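Stage II sporulation protein Q (Bacillus subtilis, PDB 3TUF) forms, together with SpoIIIAH, an intercellular channel between mother cell and forespore during sporulation, and takes part in forespore engulfment. Local coordinates at residues A[54-58]-A[69-73]; A[92-98]-A[146-152]; A[103-107]-A[135-139]. All coordinates share one frame; numbering follows the deposited sequence.

Contact 1. Residues A[54-58]-A[69-73]; sequences VKKFY and AALVT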
loop_
_atom_site.group_PDB
_atom_site.type_symbol
_atom_site.label_atom_id
_atom_site.label_comp_id
_atom_site.label_asym_id
_atom_site.label_seq_id
_atom_site.Cartn_x
_atom_site.Cartn_y
_atom_site.Cartn_z
ATOM N N VAL A 54 -3.280 35.600 18.802
ATOM C CA VAL A 54 -1.924 35.519 18.200
ATOM C C VAL A 54 -1.703 34.282 17.316
ATOM O O VAL A 54 -0.650 34.120 16.700
ATOM C CB VAL A 54 -0.834 35.553 19.245
ATOM C CG1 VAL A 54 -0.748 36.979 19.800
ATOM C CG2 VAL A 54 -1.070 34.394 20.341
ATOM N N LYS A 55 -2.685 33.389 17.301
ATOM C CA LYS A 55 -2.732 32.362 16.307
ATOM C C LYS A 55 -4.160 31.902 16.066
ATOM O O LYS A 55 -4.986 31.767 17.011
ATOM C CB LYS A 55 -1.834 31.191 16.660
ATOM C CG LYS A 55 -1.744 30.136 15.523
ATOM C CD LYS A 55 -1.268 28.732 16.068
ATOM C CE LYS A 55 0.175 28.792 16.638
ATOM N NZ LYS A 55 1.032 29.643 15.748
ATOM N N LYS A 56 -4.414 31.687 14.770
ATOM C CA LYS A 56 -5.734 31.344 14.209
ATOM C C LYS A 56 -5.810 29.848 13.895
ATOM O O LYS A 56 -4.761 29.169 13.820
ATOM C CB LYS A 56 -5.996 32.145 12.908
ATOM C CG LYS A 56 -6.193 33.618 13.099
ATOM C CD LYS A 56 -6.262 34.292 11.686
ATOM C CE LYS A 56 -6.247 35.823 11.819
ATOM N NZ LYS A 56 -6.145 36.544 10.502
ATOM N N PHE A 57 -7.053 29.374 13.716
ATOM C CA PHE A 57 -7.365 28.020 13.402
ATOM C C PHE A 57 -6.955 27.822 11.917
ATOM O O PHE A 57 -7.231 28.640 11.094
ATOM C CB PHE A 57 -8.861 27.874 13.621
ATOM C CG PHE A 57 -9.411 26.568 13.172
ATOM C CD1 PHE A 57 -9.607 26.305 11.824
ATOM C CD2 PHE A 57 -9.740 25.589 14.097
ATOM C CE1 PHE A 57 -10.143 25.032 11.386
ATOM C CE2 PHE A 57 -10.267 24.322 13.688
ATOM C CZ PHE A 57 -10.467 24.034 12.352
ATOM N N TYR A 58 -6.289 26.716 11.611
ATOM C CA TYR A 58 -5.824 26.476 10.245
ATOM C C TYR A 58 -6.972 26.338 9.242
ATOM O O TYR A 58 -7.870 25.516 9.429
ATOM C CB TYR A 58 -4.934 25.231 10.196
ATOM C CG TYR A 58 -4.192 25.059 8.889
ATOM C CD1 TYR A 58 -4.745 24.329 7.846
ATOM C CD2 TYR A 58 -2.939 25.627 8.699
ATOM C CE1 TYR A 58 -4.071 24.169 6.650
ATOM C CE2 TYR A 58 -2.258 25.473 7.507
ATOM C CZ TYR A 58 -2.828 24.743 6.486
ATOM O OH TYR A 58 -2.154 24.587 5.297
ATOM N N ALA A 69 1.213 30.785 9.172
ATOM C CA ALA A 69 1.115 31.350 10.462
ATOM C C ALA A 69 0.092 30.586 11.285
ATOM O O ALA A 69 0.048 30.821 12.484
ATOM C CB ALA A 69 0.764 32.860 10.356
ATOM N N ALA A 70 -0.727 29.693 10.705
ATOM C CA ALA A 70 -1.657 28.861 11.545
ATOM C C ALA A 70 -1.060 27.470 11.853
ATOM O O ALA A 70 -1.793 26.454 12.063
ATOM C CB ALA A 70 -3.072 28.708 10.910
ATOM N N LEU A 71 0.273 27.412 11.864
ATOM C CA LEU A 71 0.941 26.158 12.169
ATOM C C LEU A 71 1.421 26.128 13.605
ATOM O O LEU A 71 1.949 27.139 14.122
ATOM C CB LEU A 71 2.118 25.895 11.231
ATOM C CG LEU A 71 1.809 25.459 9.794
ATOM C CD1 LEU A 71 3.132 25.239 9.072
ATOM C CD2 LEU A 71 0.897 24.196 9.640
ATOM N N VAL A 72 1.227 24.977 14.235
ATOM C CA VAL A 72 1.854 24.707 15.520
ATOM C C VAL A 72 3.249 24.103 15.305
ATOM O O VAL A 72 3.346 23.045 14.728
ATOM C CB VAL A 72 1.013 23.735 16.322
ATOM C CG1 VAL A 72 1.837 23.173 17.461
ATOM C CG2 VAL A 72 -0.245 24.454 16.804
ATOM N N THR A 73 4.279 24.777 15.777
ATOM C CA THR A 73 5.628 24.286 15.681
ATOM C C THR A 73 6.173 23.770 16.994
ATOM O O THR A 73 6.265 24.482 17.971
ATOM C CB THR A 73 6.575 25.360 15.250
ATOM O OG1 THR A 73 6.012 26.075 14.165
ATOM C CG2 THR A 73 7.855 24.765 14.819
HETATM O O HOH W 1 1.302 32.279 14.490
HETATM O O HOH W 2 -2.556 32.327 12.943
#
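Lys-55, in the classic beta bulge where Val-54 and Lys-55 both face Asp-85 on strand 84-88, reaches from the end of strand 51-55 to the foot of the two-stranded antiparallel hairpin 71-73/77-80. Its NZ donates to Leu-71 O at 3.1 Å, approaching from above the plane of that carbonyl, 42° out of it. The chain sets out with CG anti to the backbone N (chi1 -174°) and passes Ala-69 O and the Ala-70 backbone before it bends at chi3 and chi4, which turns the ammonium back against the hairpin. There NZ also meets Asp-160 in a salt bridge and gives a bond of 2.9 Å to water 1.

Ala-69 O is the other polar focus. Water 1 donates to it at 2.8 Å, and water 2 donates to it at 3.0 Å while accepting from Lys-56 N, so two waters connect the Ala-69 carbonyl to the Lys-56 backbone and the Lys-55 ammonium.

Beyond these waters the contact becomes apolar. The methyl of Ala-70 points into the backbone of 56-58, with CB 3.4 Å from Lys-56 O, and packs against CD2 of Tyr-58 at 3.8 Å. Ala-70 O lies at the edge of that ring, near its plane. Leu-71 and Tyr-58 run side by side in the same direction, Leu-71 CD2 approaching Tyr-58 CE2 at 4.0 Å. Thr-173 and Ile-176 of the SpoIIIAH chain pack on this same pair, so it forms part of the contact with SpoIIIAH, the partner in the channel. Buried and gripped by a carbonyl, a water and a carboxylate, the Lys-55 ammonium probably stays charged, and its direction is fixed from several sides.

Contact 2. Residues A[92-98]-A[146-152]; sequences KDFDVSA and NQVIGKS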
loop_
_atom_site.group_PDB
_atom_site.type_symbol
_atom_site.label_atom_id
_atom_site.label_comp_id
_atom_site.label_asym_id
_atom_site.label_seq_id
_atom_site.Cartn_x
_atom_site.Cartn_y
_atom_site.Cartn_z
ATOM N N LYS A 92 1.509 39.200 29.701
ATOM C CA LYS A 92 1.267 39.002 31.134
ATOM C C LYS A 92 0.148 37.970 31.301
ATOM O O LYS A 92 -0.700 37.763 30.398
ATOM C CB LYS A 92 0.829 40.305 31.816
ATOM C CG LYS A 92 1.822 41.468 31.798
ATOM C CD LYS A 92 1.125 42.797 32.166
ATOM C CE LYS A 92 1.983 44.037 31.800
ATOM N NZ LYS A 92 1.410 45.270 32.408
ATOM N N ASP A 93 0.138 37.341 32.469
ATOM C CA ASP A 93 -0.854 36.353 32.843
ATOM C C ASP A 93 -2.232 36.941 32.743
ATOM O O ASP A 93 -2.399 38.145 32.988
ATOM C CB ASP A 93 -0.654 35.940 34.307
ATOM C CG ASP A 93 0.448 34.919 34.488
ATOM O OD1 ASP A 93 1.008 34.407 33.494
ATOM O OD2 ASP A 93 0.772 34.605 35.645
ATOM N N PHE A 94 -3.238 36.127 32.444
ATOM C CA PHE A 94 -4.568 36.661 32.505
ATOM C C PHE A 94 -5.528 35.529 32.742
ATOM O O PHE A 94 -5.171 34.332 32.586
ATOM C CB PHE A 94 -4.869 37.384 31.188
ATOM C CG PHE A 94 -4.757 36.475 29.925
ATOM C CD1 PHE A 94 -5.892 35.737 29.488
ATOM C CD2 PHE A 94 -3.536 36.368 29.191
ATOM C CE1 PHE A 94 -5.814 34.857 28.372
ATOM C CE2 PHE A 94 -3.441 35.542 28.080
ATOM C CZ PHE A 94 -4.590 34.774 27.666
ATOM N N ASP A 95 -6.750 35.849 33.109
ATOM C CA ASP A 95 -7.617 34.806 33.619
ATOM C C ASP A 95 -8.401 34.328 32.468
ATOM O O ASP A 95 -8.886 35.131 31.677
ATOM C CB ASP A 95 -8.523 35.338 34.725
ATOM C CG ASP A 95 -7.703 35.933 35.948
ATOM O OD1 ASP A 95 -7.058 35.136 36.701
ATOM O OD2 ASP A 95 -7.713 37.173 36.153
ATOM N N VAL A 96 -8.482 33.012 32.340
ATOM C CA VAL A 96 -9.319 32.377 31.341
ATOM C C VAL A 96 -10.668 31.962 31.933
ATOM O O VAL A 96 -10.720 31.518 33.095
ATOM C CB VAL A 96 -8.603 31.125 30.945
ATOM C CG1 VAL A 96 -9.555 30.064 30.182
ATOM C CG2 VAL A 96 -7.311 31.485 30.226
ATOM N N SER A 97 -11.743 32.044 31.155
ATOM C CA SER A 97 -13.057 31.676 31.677
ATOM C C SER A 97 -13.899 30.938 30.689
ATOM O O SER A 97 -13.682 30.993 29.487
ATOM C CB SER A 97 -13.823 32.920 32.111
ATOM O OG SER A 97 -13.764 33.882 31.099
ATOM N N ALA A 98 -14.910 30.277 31.203
ATOM C CA ALA A 98 -15.673 29.381 30.384
ATOM C C ALA A 98 -16.439 30.201 29.348
ATOM O O ALA A 98 -17.120 31.201 29.653
ATOM C CB ALA A 98 -16.597 28.525 31.228
ATOM N N ASN A 146 -18.422 32.544 31.524
ATOM C CA ASN A 146 -17.596 33.628 32.139
ATOM C C ASN A 146 -17.013 33.347 33.506
ATOM O O ASN A 146 -16.317 34.197 34.130
ATOM C CB ASN A 146 -18.317 34.980 32.136
ATOM C CG ASN A 146 -18.466 35.491 30.735
ATOM O OD1 ASN A 146 -19.547 35.409 30.130
ATOM N ND2 ASN A 146 -17.347 35.917 30.153
ATOM N N GLN A 147 -17.274 32.133 33.974
ATOM C CA GLN A 147 -16.689 31.703 35.197
ATOM C C GLN A 147 -15.245 31.352 34.952
ATOM O O GLN A 147 -14.934 30.516 34.076
ATOM C CB GLN A 147 -17.432 30.520 35.714
ATOM C CG GLN A 147 -16.973 30.202 37.117
ATOM C CD GLN A 147 -17.588 28.935 37.658
ATOM O OE1 GLN A 147 -16.902 28.216 38.371
ATOM N NE2 GLN A 147 -18.858 28.649 37.352
ATOM N N VAL A 148 -14.361 32.004 35.701
ATOM C CA VAL A 148 -12.931 31.796 35.510
ATOM C C VAL A 148 -12.629 30.350 35.779
ATOM O O VAL A 148 -13.153 29.763 36.748
ATOM C CB VAL A 148 -12.091 32.650 36.455
ATOM C CG1 VAL A 148 -10.696 32.061 36.644
ATOM C CG2 VAL A 148 -12.023 34.111 35.910
ATOM N N ILE A 149 -11.798 29.766 34.915
ATOM C CA ILE A 149 -11.443 28.389 35.089
ATOM C C ILE A 149 -9.954 28.160 35.088
ATOM O O ILE A 149 -9.516 27.036 35.317
ATOM C CB ILE A 149 -12.098 27.484 34.036
ATOM C CG1 ILE A 149 -11.555 27.819 32.659
ATOM C CG2 ILE A 149 -13.678 27.545 34.146
ATOM C CD1 ILE A 149 -12.302 27.100 31.560
ATOM N N GLY A 150 -9.169 29.194 34.842
ATOM C CA GLY A 150 -7.717 28.998 34.966
ATOM C C GLY A 150 -6.940 30.241 34.662
ATOM O O GLY A 150 -7.547 31.316 34.606
ATOM N N LYS A 151 -5.615 30.117 34.490
ATOM C CA LYS A 151 -4.762 31.277 34.125
ATOM C C LYS A 151 -3.945 30.957 32.874
ATOM O O LYS A 151 -3.500 29.825 32.708
ATOM C CB LYS A 151 -3.791 31.700 35.248
ATOM C CG LYS A 151 -3.533 33.227 35.247
ATOM C CD LYS A 151 -2.746 33.774 36.447
ATOM C CE LYS A 151 -3.520 33.971 37.802
ATOM N NZ LYS A 151 -4.829 34.645 37.599
ATOM N N SER A 152 -3.742 31.957 32.013
ATOM C CA SER A 152 -2.869 31.754 30.896
ATOM C C SER A 152 -1.485 31.261 31.368
ATOM O O SER A 152 -1.066 31.491 32.513
ATOM C CB SER A 152 -2.685 33.058 30.155
ATOM O OG SER A 152 -1.627 33.819 30.732
#
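Val-96 O takes two backbone bonds from the opposite strand, from Ile-149 N at 2.7 Å and from Gly-150 N at 3.3 Å, and Val-148 CA adds a CA-H...O contact to the same oxygen. Ile-149 and Gly-150 thus both face Val-96 in a classic beta bulge, which shifts the register of the antiparallel pair 95-97/148-151 by one residue. Val-96 N closes the hydrogen-bonded pair on Gly-150 O. Past the last bridge two further backbone bonds keep the chains together: Ala-98 N to Gln-147 O and Asn-146 N to Ala-98 O, the latter 2.6 Å long.

At the far end Ser-152 and Phe-94 hold each other three times. Ser-152 N binds Phe-94 O at 2.8 Å, while Phe-94 N makes a more bent bond of 3.3 Å to Ser-152 OG, which is also bonded to Asn-163. The Phe-94 ring, with CG between the backbone N and the carbonyl carbon (chi1 59°), is folded back so that Ser-152 CB sits over one face, 3.5 Å from the centroid and 20° off the normal: a CH-pi contact.

Asp-95 and Lys-151 lie side by side on one face of the sheet, joined by a salt bridge from OD1 to NZ whose modelled length is doubtfully short. The lysine's aliphatic part crosses Asp-93 at about a right angle, CD 3.7 Å from Asp-93 CB. Val-96, turned to the other face, meets Ile-149 of the bulge, CG1 to CG1 at 3.9 Å; Tyr-129 packs on both, and Val-143 on Ile-149. The ladder therefore separates its chemistry, charges paired on the more accessible face and hydrocarbon turned to the core of the M23-family domain.

Contact 3. Residues A[103-107]-A[135-139]; sequences TVVKA and VSVEQ
The flat groups that meet here are a side-chain amide and a peptide. Val-105 O lies to one face of the Gln-139 carboxamide, displaced toward Gln-139 CG, which it approaches to 3.2 Å, with CD at 3.5 Å: a face contact and not a hydrogen bond. The peptide leaving Glu-138 has Val-104 against one of its faces: CG1 stands 3.6 Å from Glu-138 O and 3.7 Å from Glu-138 C, under the C=O group. With CG1 anti to the backbone N (chi1 169°), the second branch of Val-104 is turned to Val-137, where CG2 touches CB at 3.9 Å as the two side chains meet at a slant. Val-143 of strand 142-143 packs on both valines.

Segment 103-107 belongs to the long strand 102-110 of the large antiparallel sheet of this M23-family domain, and has its own classic beta bulge, where Val-105 and Lys-106 both face Glu-118. The loop 135-139 runs over this strand on its way from strand 134-135 to strand 142-143, and Val-104 pairs through its backbone with Gly-140 and Asp-141 just beyond. With an alanine in place of Val-104, the peptide of Glu-138 and the branches of Val-137 would probably lose the hydrocarbon they rest on, leaving a gap beneath the loop. Farther along, the Ala-107 methyl faces the backbone of Glu-138 and Gln-139 at about van der Waals distance, and water 3 donates to Ala-107 O at 3.0 Å while accepting from Gln-139 N at 2.7 Å.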
loop_
_atom_site.group_PDB
_atom_site.type_symbol
_atom_site.label_atom_id
_atom_site.label_comp_id
_atom_site.label_asym_id
_atom_site.label_seq_id
_atom_site.Cartn_x
_atom_site.Cartn_y
_atom_site.Cartn_z
ATOM N N THR A 103 -20.055 21.153 31.904
ATOM C CA THR A 103 -19.480 20.334 32.947
ATOM C C THR A 103 -18.062 20.035 32.583
ATOM O O THR A 103 -17.790 19.606 31.465
ATOM C CB THR A 103 -20.191 19.020 33.026
ATOM O OG1 THR A 103 -21.567 19.273 33.291
ATOM C CG2 THR A 103 -19.606 18.182 34.139
ATOM N N VAL A 104 -17.164 20.231 33.538
ATOM C CA VAL A 104 -15.745 20.024 33.320
ATOM C C VAL A 104 -15.525 18.545 33.197
ATOM O O VAL A 104 -15.737 17.815 34.174
ATOM C CB VAL A 104 -14.903 20.530 34.509
ATOM C CG1 VAL A 104 -13.407 20.051 34.387
ATOM C CG2 VAL A 104 -15.033 22.037 34.607
ATOM N N VAL A 105 -15.128 18.077 32.016
ATOM C CA VAL A 105 -14.901 16.663 31.901
ATOM C C VAL A 105 -13.428 16.370 31.980
ATOM O O VAL A 105 -13.050 15.252 32.125
ATOM C CB VAL A 105 -15.591 16.048 30.664
ATOM C CG1 VAL A 105 -17.120 16.034 30.892
ATOM C CG2 VAL A 105 -15.211 16.794 29.359
ATOM N N LYS A 106 -12.589 17.392 31.942
ATOM C CA LYS A 106 -11.163 17.120 32.003
ATOM C C LYS A 106 -10.402 18.275 32.598
ATOM O O LYS A 106 -10.626 19.436 32.229
ATOM C CB LYS A 106 -10.607 16.832 30.609
ATOM C CG LYS A 106 -9.241 16.197 30.690
ATOM C CD LYS A 106 -8.339 16.492 29.521
ATOM C CE LYS A 106 -8.391 15.447 28.410
ATOM N NZ LYS A 106 -7.062 15.487 27.750
ATOM N N ALA A 107 -9.497 17.976 33.518
ATOM C CA ALA A 107 -8.661 19.042 34.098
ATOM C C ALA A 107 -7.342 18.480 34.585
ATOM O O ALA A 107 -7.293 17.930 35.713
ATOM C CB ALA A 107 -9.376 19.697 35.183
ATOM N N VAL A 135 -5.298 26.149 37.386
ATOM C CA VAL A 135 -6.648 25.691 37.139
ATOM C C VAL A 135 -7.456 26.045 38.372
ATOM O O VAL A 135 -6.934 26.030 39.512
ATOM C CB VAL A 135 -6.618 24.167 36.803
ATOM C CG1 VAL A 135 -7.947 23.506 37.056
ATOM C CG2 VAL A 135 -6.259 24.001 35.338
ATOM N N SER A 136 -8.707 26.423 38.151
ATOM C CA SER A 136 -9.576 26.831 39.231
ATOM C C SER A 136 -10.752 25.850 39.243
ATOM O O SER A 136 -11.739 26.073 39.944
ATOM C CB SER A 136 -10.028 28.285 39.016
ATOM O OG SER A 136 -8.890 29.156 38.760
ATOM N N VAL A 137 -10.643 24.756 38.470
ATOM C CA VAL A 137 -11.703 23.730 38.389
ATOM C C VAL A 137 -11.126 22.328 38.509
ATOM O O VAL A 137 -9.915 22.137 38.458
ATOM C CB VAL A 137 -12.539 23.785 37.049
ATOM C CG1 VAL A 137 -13.428 24.982 37.003
ATOM C CG2 VAL A 137 -11.632 23.782 35.814
ATOM N N GLU A 138 -12.006 21.342 38.636
ATOM C CA GLU A 138 -11.591 19.939 38.584
ATOM C C GLU A 138 -12.685 19.084 37.913
ATOM O O GLU A 138 -13.882 19.475 37.886
ATOM C CB GLU A 138 -11.321 19.403 39.991
ATOM C CG GLU A 138 -12.612 19.155 40.770
ATOM C CD GLU A 138 -12.361 18.787 42.217
ATOM O OE1 GLU A 138 -11.409 18.031 42.500
ATOM O OE2 GLU A 138 -13.122 19.249 43.082
ATOM N N GLN A 139 -12.294 17.927 37.389
ATOM C CA GLN A 139 -13.260 17.035 36.758
ATOM C C GLN A 139 -14.596 16.964 37.549
ATOM O O GLN A 139 -14.592 16.809 38.768
ATOM C CB GLN A 139 -12.655 15.646 36.645
ATOM C CG GLN A 139 -12.747 15.136 35.263
ATOM C CD GLN A 139 -12.616 13.655 35.224
ATOM O OE1 GLN A 139 -11.549 13.111 35.521
ATOM N NE2 GLN A 139 -13.705 12.972 34.868
HETATM O O HOH W 3 -9.681 17.101 37.408
#

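Contact 1 is buried, contact 2 partly buried and contact 3 at the surface. Contact 1 stands apart, its centre about 21 and 26 Å from the centres of the others and across the middle of the chain. Contacts 1 and 3 both reach the large antiparallel sheet, through strands 51-55 and 102-110, while contact 2 is in the separate three-stranded sheet. Contacts 2 and 3 are neighbours, with contact 3 nested in the loop that contact 2 closes; Ile-149 packs on Val-137, and its carbonyl probably bonds Ser-136 N. Bulges occur in all three places, but the chemistry differs: a buried ammonium with waters, backbone bonds with a surface ion pair, and mostly hydrocarbon with one bridging water.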